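Local coordinates for protein flavin reductase (Uncultured bacterium, PDB 5CHO) that acts as the flavin reductase component of a bacterial two-component tryptophan halogenase, probably supplying reduced FAD to the halogenase, at residues S57-T62 against D83-G88; S99-D104 against D177-H182; C149-A154 against S161-R166. One frame throughout, in Å; residues are numbered along the deposited sequence.

Interaction 1: S57-T62 against D83-G88. With FAD (flavin-adenine dinucleotide), chain I.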
loop_
_atom_site.group_PDB
_atom_site.type_symbol
_atom_site.label_atom_id
_atom_site.label_comp_id
_atom_site.label_asym_id
_atom_site.label_seq_id
_atom_site.Cartn_x
_atom_site.Cartn_y
_atom_site.Cartn_z
ATOM N N SER A 57 -14.331 -21.036 11.742
ATOM C CA SER A 57 -13.283 -21.456 10.824
ATOM C C SER A 57 -12.200 -20.388 10.734
ATOM O O SER A 57 -12.074 -19.731 9.702
ATOM C CB SER A 57 -13.873 -21.735 9.438
ATOM O OG SER A 57 -12.858 -22.004 8.488
ATOM N N PRO A 58 -11.424 -20.198 11.815
ATOM C CA PRO A 58 -10.328 -19.224 11.764
ATOM C C PRO A 58 -9.415 -19.474 10.570
ATOM O O PRO A 58 -9.174 -20.618 10.178
ATOM C CB PRO A 58 -9.581 -19.449 13.079
ATOM C CG PRO A 58 -10.569 -20.053 13.989
ATOM C CD PRO A 58 -11.551 -20.816 13.144
ATOM N N HIS A 59 -8.908 -18.390 10.004
ATOM C CA HIS A 59 -8.107 -18.471 8.799
ATOM C C HIS A 59 -7.128 -17.309 8.750
ATOM O O HIS A 59 -7.321 -16.298 9.424
ATOM C CB HIS A 59 -9.012 -18.460 7.568
ATOM C CG HIS A 59 -8.299 -18.745 6.285
ATOM N ND1 HIS A 59 -7.332 -19.724 6.174
ATOM C CD2 HIS A 59 -8.387 -18.166 5.067
ATOM C CE1 HIS A 59 -6.871 -19.744 4.937
ATOM N NE2 HIS A 59 -7.495 -18.805 4.243
ATOM N N ALA A 60 -6.078 -17.459 7.953
ATOM C CA ALA A 60 -5.078 -16.413 7.801
ATOM C C ALA A 60 -4.487 -16.443 6.401
ATOM O O ALA A 60 -4.470 -17.489 5.748
ATOM C CB ALA A 60 -3.984 -16.565 8.841
ATOM N N MET A 61 -4.016 -15.286 5.950
ATOM C CA MET A 61 -3.365 -15.157 4.655
ATOM C C MET A 61 -2.382 -13.992 4.697
ATOM O O MET A 61 -2.549 -13.043 5.467
ATOM C CB MET A 61 -4.393 -14.952 3.536
ATOM C CG MET A 61 -5.205 -13.669 3.662
ATOM S SD MET A 61 -4.699 -12.330 2.566
ATOM C CE MET A 61 -5.328 -12.887 0.989
ATOM N N THR A 62 -1.353 -14.082 3.863
ATOM C CA THR A 62 -0.323 -13.063 3.811
ATOM C C THR A 62 -0.722 -11.982 2.808
ATOM O O THR A 62 -1.121 -12.275 1.682
ATOM C CB THR A 62 1.041 -13.668 3.433
ATOM O OG1 THR A 62 1.493 -14.532 4.481
ATOM C CG2 THR A 62 2.067 -12.572 3.194
ATOM N N ASP A 83 -10.660 -15.207 -6.076
ATOM C CA ASP A 83 -10.605 -16.660 -5.956
ATOM C C ASP A 83 -9.965 -17.154 -4.663
ATOM O O ASP A 83 -9.910 -18.362 -4.423
ATOM C CB ASP A 83 -9.813 -17.245 -7.126
ATOM C CG ASP A 83 -10.409 -16.896 -8.471
ATOM O OD1 ASP A 83 -11.617 -16.590 -8.527
ATOM O OD2 ASP A 83 -9.663 -16.922 -9.474
ATOM N N ALA A 84 -9.496 -16.236 -3.824
ATOM C CA ALA A 84 -8.849 -16.632 -2.582
ATOM C C ALA A 84 -9.881 -16.898 -1.500
ATOM O O ALA A 84 -10.920 -16.247 -1.447
ATOM C CB ALA A 84 -7.860 -15.561 -2.137
ATOM N N ALA A 85 -9.574 -17.856 -0.632
ATOM C CA ALA A 85 -10.494 -18.268 0.416
ATOM C C ALA A 85 -10.797 -17.132 1.391
ATOM O O ALA A 85 -11.910 -17.037 1.913
ATOM C CB ALA A 85 -9.931 -19.473 1.160
ATOM N N MET A 86 -9.811 -16.279 1.650
ATOM C CA MET A 86 -10.004 -15.190 2.602
ATOM C C MET A 86 -11.056 -14.203 2.099
ATOM O O MET A 86 -11.720 -13.544 2.893
ATOM C CB MET A 86 -8.687 -14.457 2.879
ATOM C CG MET A 86 -8.808 -13.397 3.966
ATOM S SD MET A 86 -9.340 -14.082 5.549
ATOM C CE MET A 86 -7.808 -14.730 6.198
ATOM N N HIS A 87 -11.201 -14.113 0.780
ATOM C CA HIS A 87 -12.225 -13.266 0.171
ATOM C C HIS A 87 -13.596 -13.640 0.738
ATOM O O HIS A 87 -14.387 -12.775 1.120
ATOM C CB HIS A 87 -12.196 -13.413 -1.353
ATOM C CG HIS A 87 -13.041 -12.409 -2.083
ATOM N ND1 HIS A 87 -14.413 -12.453 -2.092
ATOM C CD2 HIS A 87 -12.686 -11.339 -2.835
ATOM C CE1 HIS A 87 -14.878 -11.450 -2.826
ATOM N NE2 HIS A 87 -13.852 -10.765 -3.285
ATOM N N GLY A 88 -13.867 -14.939 0.789
ATOM C CA GLY A 88 -15.104 -15.433 1.367
ATOM C C GLY A 88 -15.171 -15.294 2.879
ATOM O O GLY A 88 -16.206 -14.899 3.418
HETATM P PA FAD I . -6.251 -19.451 -1.376
HETATM O O1A FAD I . -7.422 -20.353 -1.111
HETATM O O2A FAD I . -5.003 -20.052 -0.859
HETATM O O5B FAD I . -6.084 -19.220 -2.969
HETATM C C5B FAD I . -4.957 -18.463 -3.430
HETATM C C4B FAD I . -4.785 -18.634 -4.984
HETATM O O4B FAD I . -4.388 -19.832 -5.240
HETATM C C3B FAD I . -6.130 -18.462 -5.679
HETATM O O3B FAD I . -5.990 -17.748 -6.860
HETATM C C2B FAD I . -6.613 -19.882 -5.970
HETATM O O2B FAD I . -7.309 -19.940 -7.329
HETATM C C1B FAD I . -5.555 -20.612 -6.019
HETATM N N9A FAD I . -5.796 -21.851 -5.376
HETATM C C8A FAD I . -5.452 -22.205 -4.113
HETATM N N7A FAD I . -5.876 -23.477 -3.907
HETATM C C5A FAD I . -6.484 -23.905 -5.042
HETATM C C6A FAD I . -7.097 -25.102 -5.380
HETATM N N6A FAD I . -7.314 -26.356 -4.673
HETATM N N1A FAD I . -7.632 -25.264 -6.612
HETATM C C2A FAD I . -7.578 -24.247 -7.529
HETATM N N3A FAD I . -6.981 -23.059 -7.198
HETATM C C4A FAD I . -6.434 -22.895 -5.952
HETATM N N1 FAD I . -2.834 -12.181 -1.962
HETATM C C2 FAD I . -3.954 -11.244 -2.043
HETATM O O2 FAD I . -5.064 -11.635 -2.423
HETATM N N3 FAD I . -3.761 -9.843 -1.686
HETATM C C4 FAD I . -2.476 -9.396 -1.255
HETATM O O4 FAD I . -2.331 -8.291 -0.971
HETATM C C4X FAD I . -1.337 -10.365 -1.178
HETATM N N5 FAD I . -0.040 -9.940 -0.751
HETATM C C5X FAD I . 1.083 -10.907 -0.665
HETATM C C6 FAD I . 2.376 -10.482 -0.236
HETATM C C7 FAD I . 3.432 -11.401 -0.166
HETATM C C7M FAD I . 4.676 -10.606 0.334
HETATM C C8 FAD I . 3.200 -12.734 -0.513
HETATM C C8M FAD I . 4.459 -13.657 -0.387
HETATM C C9 FAD I . 1.928 -13.145 -0.931
HETATM C C9A FAD I . 0.865 -12.235 -1.014
HETATM N N10 FAD I . -0.455 -12.684 -1.452
HETATM C C10 FAD I . -1.548 -11.735 -1.531
HETATM C "C1'" FAD I . -0.707 -14.104 -1.834
HETATM C "C2'" FAD I . -1.556 -14.807 -0.756
HETATM O "O2'" FAD I . -0.916 -14.693 0.478
HETATM C "C3'" FAD I . -1.698 -16.260 -1.143
HETATM O "O3'" FAD I . -2.414 -16.349 -2.337
HETATM C "C4'" FAD I . -2.436 -17.041 -0.051
HETATM O "O4'" FAD I . -2.308 -18.383 -0.293
HETATM C "C5'" FAD I . -3.933 -16.668 -0.059
HETATM O "O5'" FAD I . -4.613 -17.404 0.951
HETATM P P FAD I . -6.199 -17.686 0.792
HETATM O O1P FAD I . -6.582 -18.861 1.652
HETATM O O2P FAD I . -6.997 -16.439 1.196
HETATM O O3P FAD I . -6.484 -18.025 -0.714
#
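Met61 and Met86 mark the closest backbone approach, with their CA atoms 6.9 Å apart, where strand 59-63 passes the first turn of helix 85-93. At this spacing the backbones do not pair. Side chains of the helix meet side chains and backbone of the strand, and both segments hold FAD. This is the diphosphate end of the flavin site in a split-barrel flavin reductase fold, with a helix N-terminus turned to the phosphates. Met86 N donates to FAD O2P at 2.9 Å. Ala85 N donates to FAD O3P and, weakly, to FAD O1A. The helix dipole would probably favour the negative charge there. From the strand, His59 NE2 donates to FAD O1P at 2.7 Å (N-H...O 154°), and the oxygen lies in the ring plane at its edge. Arg117 and Arg119 also bind the FAD. Met86 slides past His59 in the opposite direction. Its CE reaches His59 CD2 at 3.7 Å, oblique to the ring, and touches Ala60 CA at 3.6 Å. Bends at chi2 (60°) and chi3 (81°) carry this methyl back to the strand. An alanine in place of His59 would probably leave O1P without its imidazole N-H donor and open a gap beside the Met86 methyl. Met61 and Met86 cross obliquely, CG to CG at 3.6 Å. Further along the strand, Thr62 O accepts a hydrogen bond from the ribityl O2' of FAD at 2.7 Å. The bent Met61 chain carries its CE to 3.6 Å from FAD O2, at the pyrimidine end of the flavin.

Interaction 2: S99-D104 against D177-H182. With FAD (flavin-adenine dinucleotide), chain I.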
loop_
_atom_site.group_PDB
_atom_site.type_symbol
_atom_site.label_atom_id
_atom_site.label_comp_id
_atom_site.label_asym_id
_atom_site.label_seq_id
_atom_site.Cartn_x
_atom_site.Cartn_y
_atom_site.Cartn_z
ATOM N N SER A 99 -1.735 -8.126 11.217
ATOM C CA SER A 99 -0.477 -8.073 11.959
ATOM C C SER A 99 0.647 -7.659 11.027
ATOM O O SER A 99 0.872 -8.297 10.004
ATOM C CB SER A 99 -0.150 -9.426 12.600
ATOM O OG SER A 99 -1.259 -9.953 13.303
ATOM N N VAL A 100 1.363 -6.604 11.397
ATOM C CA VAL A 100 2.462 -6.103 10.589
ATOM C C VAL A 100 3.722 -6.854 10.998
ATOM O O VAL A 100 4.102 -6.858 12.170
ATOM C CB VAL A 100 2.630 -4.584 10.769
ATOM C CG1 VAL A 100 3.849 -4.074 10.014
ATOM C CG2 VAL A 100 1.374 -3.868 10.304
ATOM N N LEU A 101 4.381 -7.479 10.030
ATOM C CA LEU A 101 5.407 -8.464 10.347
ATOM C C LEU A 101 6.802 -7.884 10.508
ATOM O O LEU A 101 7.246 -7.050 9.719
ATOM C CB LEU A 101 5.438 -9.547 9.267
ATOM C CG LEU A 101 4.165 -10.391 9.154
ATOM C CD1 LEU A 101 4.323 -11.424 8.054
ATOM C CD2 LEU A 101 3.818 -11.058 10.485
ATOM N N ALA A 102 7.482 -8.353 11.551
ATOM C CA ALA A 102 8.891 -8.052 11.773
ATOM C C ALA A 102 9.764 -8.868 10.828
ATOM O O ALA A 102 9.301 -9.829 10.216
ATOM C CB ALA A 102 9.268 -8.326 13.214
ATOM N N ALA A 103 11.035 -8.490 10.737
ATOM C CA ALA A 103 11.962 -9.094 9.786
ATOM C C ALA A 103 12.250 -10.570 10.084
ATOM O O ALA A 103 12.543 -11.343 9.170
ATOM C CB ALA A 103 13.262 -8.298 9.767
ATOM N N ASP A 104 12.167 -10.959 11.355
ATOM C CA ASP A 104 12.389 -12.353 11.742
ATOM C C ASP A 104 11.110 -13.189 11.660
ATOM O O ASP A 104 11.024 -14.265 12.251
ATOM C CB ASP A 104 12.977 -12.438 13.155
ATOM C CG ASP A 104 12.077 -11.822 14.212
ATOM O OD1 ASP A 104 10.927 -11.454 13.897
ATOM O OD2 ASP A 104 12.519 -11.719 15.377
ATOM N N ASP A 177 13.602 -4.592 13.560
ATOM C CA ASP A 177 13.755 -4.757 12.118
ATOM C C ASP A 177 12.470 -5.223 11.452
ATOM O O ASP A 177 11.794 -6.125 11.945
ATOM C CB ASP A 177 14.895 -5.729 11.826
ATOM C CG ASP A 177 16.248 -5.147 12.173
ATOM O OD1 ASP A 177 16.289 -4.150 12.926
ATOM O OD2 ASP A 177 17.265 -5.671 11.680
ATOM N N ALA A 178 12.150 -4.595 10.324
ATOM C CA ALA A 178 10.882 -4.815 9.646
ATOM C C ALA A 178 11.034 -5.711 8.428
ATOM O O ALA A 178 12.061 -5.690 7.748
ATOM C CB ALA A 178 10.284 -3.482 9.239
ATOM N N LEU A 179 9.994 -6.489 8.154
ATOM C CA LEU A 179 9.967 -7.328 6.968
ATOM C C LEU A 179 9.482 -6.494 5.804
ATOM O O LEU A 179 8.423 -5.870 5.869
ATOM C CB LEU A 179 9.073 -8.549 7.167
ATOM C CG LEU A 179 9.121 -9.580 6.038
ATOM C CD1 LEU A 179 10.530 -10.119 5.863
ATOM C CD2 LEU A 179 8.144 -10.721 6.304
ATOM N N VAL A 180 10.269 -6.492 4.738
ATOM C CA VAL A 180 9.957 -5.711 3.559
ATOM C C VAL A 180 9.981 -6.602 2.329
ATOM O O VAL A 180 10.824 -7.491 2.210
ATOM C CB VAL A 180 10.948 -4.539 3.422
ATOM C CG1 VAL A 180 10.892 -3.917 2.035
ATOM C CG2 VAL A 180 10.649 -3.504 4.496
ATOM N N TYR A 181 9.044 -6.356 1.419
ATOM C CA TYR A 181 8.951 -7.109 0.181
ATOM C C TYR A 181 9.193 -6.180 -0.995
ATOM O O TYR A 181 8.388 -5.290 -1.271
ATOM C CB TYR A 181 7.582 -7.784 0.063
ATOM C CG TYR A 181 7.467 -8.727 -1.106
ATOM C CD1 TYR A 181 8.223 -9.889 -1.160
ATOM C CD2 TYR A 181 6.592 -8.462 -2.152
ATOM C CE1 TYR A 181 8.118 -10.761 -2.231
ATOM C CE2 TYR A 181 6.477 -9.326 -3.222
ATOM C CZ TYR A 181 7.243 -10.472 -3.256
ATOM O OH TYR A 181 7.138 -11.334 -4.322
ATOM N N HIS A 182 10.312 -6.391 -1.682
ATOM C CA HIS A 182 10.705 -5.535 -2.795
ATOM C C HIS A 182 11.455 -6.305 -3.878
ATOM O O HIS A 182 12.289 -7.160 -3.579
ATOM C CB HIS A 182 11.578 -4.387 -2.297
ATOM C CG HIS A 182 12.020 -3.461 -3.382
ATOM N ND1 HIS A 182 13.321 -3.411 -3.835
ATOM C CD2 HIS A 182 11.336 -2.543 -4.105
ATOM C CE1 HIS A 182 13.417 -2.509 -4.794
ATOM N NE2 HIS A 182 12.225 -1.966 -4.975
HETATM P PA FAD I . -6.251 -19.451 -1.376
HETATM O O1A FAD I . -7.422 -20.353 -1.111
HETATM O O2A FAD I . -5.003 -20.052 -0.859
HETATM O O5B FAD I . -6.084 -19.220 -2.969
HETATM C C5B FAD I . -4.957 -18.463 -3.430
HETATM C C4B FAD I . -4.785 -18.634 -4.984
HETATM O O4B FAD I . -4.388 -19.832 -5.240
HETATM C C3B FAD I . -6.130 -18.462 -5.679
HETATM O O3B FAD I . -5.990 -17.748 -6.860
HETATM C C2B FAD I . -6.613 -19.882 -5.970
HETATM O O2B FAD I . -7.309 -19.940 -7.329
HETATM C C1B FAD I . -5.555 -20.612 -6.019
HETATM N N9A FAD I . -5.796 -21.851 -5.376
HETATM C C8A FAD I . -5.452 -22.205 -4.113
HETATM N N7A FAD I . -5.876 -23.477 -3.907
HETATM C C5A FAD I . -6.484 -23.905 -5.042
HETATM C C6A FAD I . -7.097 -25.102 -5.380
HETATM N N6A FAD I . -7.314 -26.356 -4.673
HETATM N N1A FAD I . -7.632 -25.264 -6.612
HETATM C C2A FAD I . -7.578 -24.247 -7.529
HETATM N N3A FAD I . -6.981 -23.059 -7.198
HETATM C C4A FAD I . -6.434 -22.895 -5.952
HETATM N N1 FAD I . -2.834 -12.181 -1.962
HETATM C C2 FAD I . -3.954 -11.244 -2.043
HETATM O O2 FAD I . -5.064 -11.635 -2.423
HETATM N N3 FAD I . -3.761 -9.843 -1.686
HETATM C C4 FAD I . -2.476 -9.396 -1.255
HETATM O O4 FAD I . -2.331 -8.291 -0.971
HETATM C C4X FAD I . -1.337 -10.365 -1.178
HETATM N N5 FAD I . -0.040 -9.940 -0.751
HETATM C C5X FAD I . 1.083 -10.907 -0.665
HETATM C C6 FAD I . 2.376 -10.482 -0.236
HETATM C C7 FAD I . 3.432 -11.401 -0.166
HETATM C C7M FAD I . 4.676 -10.606 0.334
HETATM C C8 FAD I . 3.200 -12.734 -0.513
HETATM C C8M FAD I . 4.459 -13.657 -0.387
HETATM C C9 FAD I . 1.928 -13.145 -0.931
HETATM C C9A FAD I . 0.865 -12.235 -1.014
HETATM N N10 FAD I . -0.455 -12.684 -1.452
HETATM C C10 FAD I . -1.548 -11.735 -1.531
HETATM C "C1'" FAD I . -0.707 -14.104 -1.834
HETATM C "C2'" FAD I . -1.556 -14.807 -0.756
HETATM O "O2'" FAD I . -0.916 -14.693 0.478
HETATM C "C3'" FAD I . -1.698 -16.260 -1.143
HETATM O "O3'" FAD I . -2.414 -16.349 -2.337
HETATM C "C4'" FAD I . -2.436 -17.041 -0.051
HETATM O "O4'" FAD I . -2.308 -18.383 -0.293
HETATM C "C5'" FAD I . -3.933 -16.668 -0.059
HETATM O "O5'" FAD I . -4.613 -17.404 0.951
HETATM P P FAD I . -6.199 -17.686 0.792
HETATM O O1P FAD I . -6.582 -18.861 1.652
HETATM O O2P FAD I . -6.997 -16.439 1.196
HETATM O O3P FAD I . -6.484 -18.025 -0.714
HETATM O O HOH W 1 6.505 -5.426 7.572
HETATM O O HOH W 2 12.725 -8.549 13.248
#
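Ala103 N donates to Asp177 O at 2.8 Å, and Leu179 N donates to Leu101 O at 3.2 Å. These two backbone bonds join the segments round a single bridge, Ala102 with Ala178. Beside the second bond, Leu179 CB lies 3.3 Å from Ala102 O. Leu179 CD2 lies 4.2 Å from Leu101 CB. Ala103 CB meets Asp177 CB at 3.7 Å.

Water lies on both flanks. One molecule sits close to Leu101 O and Leu179 O. Another accepts from Asp104 N and donates to Asp177 O. The carboxylate of Asp177 leads away from the contact, and its OD1 accepts from Asp191 N. Leu101 and Leu179 both rest on Ala109 of helix 106-111. Leu101 also packs on Val50, and Leu179 on Val48, both from strand 46-53.

Further along strand 178-182, Tyr181 turns one ring face to the flavin. The methyl C7M of FAD stands 3.6 Å above the ring plane, offset toward the rim. Ala178 packs on His182 of the second subunit, and Val100 on Ser43 of that subunit. An antiparallel barrel with the flavin at its side and a second subunit against its strands is characteristic of the FMN-binding split barrel of the flavin reductase family.

Interaction 3: C149-A154 against S161-R166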
loop_
_atom_site.group_PDB
_atom_site.type_symbol
_atom_site.label_atom_id
_atom_site.label_comp_id
_atom_site.label_asym_id
_atom_site.label_seq_id
_atom_site.Cartn_x
_atom_site.Cartn_y
_atom_site.Cartn_z
ATOM N N CYS A 149 -10.342 -4.972 12.863
ATOM C CA CYS A 149 -11.186 -4.191 11.976
ATOM C C CYS A 149 -12.549 -4.825 11.787
ATOM O O CYS A 149 -12.693 -6.045 11.841
ATOM C CB CYS A 149 -10.509 -4.039 10.613
ATOM S SG CYS A 149 -8.783 -3.508 10.681
ATOM N N ALA A 150 -13.544 -3.976 11.568
ATOM C CA ALA A 150 -14.854 -4.414 11.121
ATOM C C ALA A 150 -14.990 -4.056 9.655
ATOM O O ALA A 150 -14.620 -2.956 9.251
ATOM C CB ALA A 150 -15.944 -3.766 11.933
ATOM N N LEU A 151 -15.525 -4.974 8.859
ATOM C CA LEU A 151 -15.663 -4.725 7.438
ATOM C C LEU A 151 -16.675 -3.607 7.200
ATOM O O LEU A 151 -17.844 -3.708 7.573
ATOM C CB LEU A 151 -16.065 -6.010 6.710
ATOM C CG LEU A 151 -16.284 -5.900 5.199
ATOM C CD1 LEU A 151 -15.044 -5.348 4.513
ATOM C CD2 LEU A 151 -16.655 -7.257 4.622
ATOM N N TRP A 152 -16.196 -2.547 6.560
ATOM C CA TRP A 152 -16.969 -1.341 6.291
ATOM C C TRP A 152 -17.598 -1.527 4.925
ATOM O O TRP A 152 -18.822 -1.507 4.779
ATOM C CB TRP A 152 -16.043 -0.116 6.340
ATOM C CG TRP A 152 -16.665 1.269 6.349
ATOM C CD1 TRP A 152 -17.323 1.873 7.386
ATOM C CD2 TRP A 152 -16.602 2.245 5.296
ATOM N NE1 TRP A 152 -17.696 3.150 7.032
ATOM C CE2 TRP A 152 -17.267 3.402 5.755
ATOM C CE3 TRP A 152 -16.058 2.249 4.006
ATOM C CZ2 TRP A 152 -17.408 4.547 4.967
ATOM C CZ3 TRP A 152 -16.200 3.386 3.224
ATOM C CH2 TRP A 152 -16.869 4.519 3.709
ATOM N N ARG A 153 -16.743 -1.748 3.933
ATOM C CA ARG A 153 -17.189 -2.012 2.574
ATOM C C ARG A 153 -16.223 -2.904 1.823
ATOM O O ARG A 153 -15.028 -2.951 2.117
ATOM C CB ARG A 153 -17.384 -0.697 1.820
ATOM C CG ARG A 153 -18.558 0.074 2.360
ATOM C CD ARG A 153 -18.925 1.317 1.605
ATOM N NE ARG A 153 -19.793 2.118 2.462
ATOM C CZ ARG A 153 -20.214 3.348 2.194
ATOM N NH1 ARG A 153 -19.856 3.958 1.071
ATOM N NH2 ARG A 153 -21.004 3.967 3.062
ATOM N N ALA A 154 -16.775 -3.608 0.845
ATOM C CA ALA A 154 -15.998 -4.416 -0.068
ATOM C C ALA A 154 -16.294 -3.881 -1.456
ATOM O O ALA A 154 -17.436 -3.926 -1.911
ATOM C CB ALA A 154 -16.367 -5.897 0.059
ATOM N N SER A 161 -10.909 -7.741 -4.729
ATOM C CA SER A 161 -11.828 -6.791 -4.121
ATOM C C SER A 161 -11.062 -5.977 -3.094
ATOM O O SER A 161 -10.147 -6.489 -2.452
ATOM C CB SER A 161 -13.018 -7.497 -3.469
ATOM O OG SER A 161 -13.877 -8.055 -4.446
ATOM N N ILE A 162 -11.442 -4.714 -2.942
ATOM C CA ILE A 162 -10.850 -3.849 -1.933
ATOM C C ILE A 162 -11.705 -3.886 -0.677
ATOM O O ILE A 162 -12.849 -3.433 -0.683
ATOM C CB ILE A 162 -10.719 -2.397 -2.436
ATOM C CG1 ILE A 162 -9.824 -2.345 -3.680
ATOM C CG2 ILE A 162 -10.137 -1.502 -1.350
ATOM C CD1 ILE A 162 -10.000 -1.089 -4.515
ATOM N N PHE A 163 -11.142 -4.420 0.402
ATOM C CA PHE A 163 -11.860 -4.540 1.664
ATOM C C PHE A 163 -11.464 -3.397 2.586
ATOM O O PHE A 163 -10.326 -3.335 3.043
ATOM C CB PHE A 163 -11.564 -5.883 2.341
ATOM C CG PHE A 163 -12.145 -7.067 1.625
ATOM C CD1 PHE A 163 -11.504 -7.611 0.529
ATOM C CD2 PHE A 163 -13.334 -7.632 2.046
ATOM C CE1 PHE A 163 -12.035 -8.702 -0.131
ATOM C CE2 PHE A 163 -13.869 -8.722 1.391
ATOM C CZ PHE A 163 -13.218 -9.256 0.298
ATOM N N VAL A 164 -12.410 -2.506 2.868
ATOM C CA VAL A 164 -12.160 -1.375 3.751
ATOM C C VAL A 164 -12.627 -1.732 5.154
ATOM O O VAL A 164 -13.787 -2.094 5.354
ATOM C CB VAL A 164 -12.884 -0.103 3.279
ATOM C CG1 VAL A 164 -12.467 1.090 4.124
ATOM C CG2 VAL A 164 -12.593 0.160 1.814
ATOM N N GLY A 165 -11.718 -1.644 6.119
ATOM C CA GLY A 165 -12.037 -1.962 7.497
ATOM C C GLY A 165 -12.010 -0.731 8.374
ATOM O O GLY A 165 -11.080 0.070 8.289
ATOM N N ARG A 166 -13.032 -0.571 9.208
ATOM C CA ARG A 166 -12.996 0.452 10.240
ATOM C C ARG A 166 -12.341 -0.138 11.479
ATOM O O ARG A 166 -12.727 -1.210 11.945
ATOM C CB ARG A 166 -14.390 0.988 10.577
ATOM C CG ARG A 166 -14.308 2.091 11.621
ATOM C CD ARG A 166 -15.637 2.663 12.065
ATOM N NE ARG A 166 -15.379 3.748 13.009
ATOM C CZ ARG A 166 -16.244 4.699 13.348
ATOM N NH1 ARG A 166 -17.463 4.732 12.825
ATOM N NH2 ARG A 166 -15.877 5.628 14.221
#
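Val164 O accepts two backbone N-H groups, from Trp152 N at 2.7 Å and from Arg153 N at 3.3 Å. The Trp152 donor lies nearly along the C=O axis, while the Arg153 donor stands more to one side, at a C=O...N angle of 138°. Val164 N returns a bond to Arg153 O at 2.8 Å. Beyond this, Ala150 and Arg166 form a hydrogen-bonded pair, each N donating to the other's O.

Two residues facing one make a classic beta bulge in the antiparallel hairpin of strands 145-157 and 160-172. It shifts the register by one between Leu151 and Arg153. The extra residue, Trp152, turns its CB toward the opposite strand. The indole lies beside Val164 and points the same way, with Trp152 CE3 3.8 Å from Val164 CG1. Arg153 NE lies over one face of the indole, toward the rim, and Trp152 CH2 stands over the centre of the guanidinium.

Leu151, Ala154 and Phe163 share the face of the sheet opposite Val164 and Arg153. Leu151 CD1 comes to the edge of the Phe163 ring, 3.8 Å from CD2, and Ala154 CB meets the same ring obliquely. Leu91 of helix 85-93 covers all three, and His87 meets Phe163 edge-to-face. Gly165 packs close to Cys149, where a CB on Gly165 would clash with Cys149 CB. On the Val164 side the second subunit comes in: its Ile162 packs on Val164 and its Asp156 on Trp152.

All three interactions reach one antiparallel sheet of the flavin reductase domain. Along the chain interaction 1 closes first. Interaction 2 opens next, and interaction 3 is nested in the loop that interaction 2 closes. Interactions 1 and 2 lie on opposite sides of the chain's centre, about 20 Å apart between centres, yet both touch the FAD, one near its diphosphate and the other near its dimethylbenzene ring. Interaction 3 lies about 14 Å from interaction 1, centre to centre, and touches it where His87 NE2 probably bonds to Ser161 OG. Helix 85-93 thus links the hairpin to the cofactor. Interactions 2 and 3, about 23 Å apart between centres, both meet the second subunit.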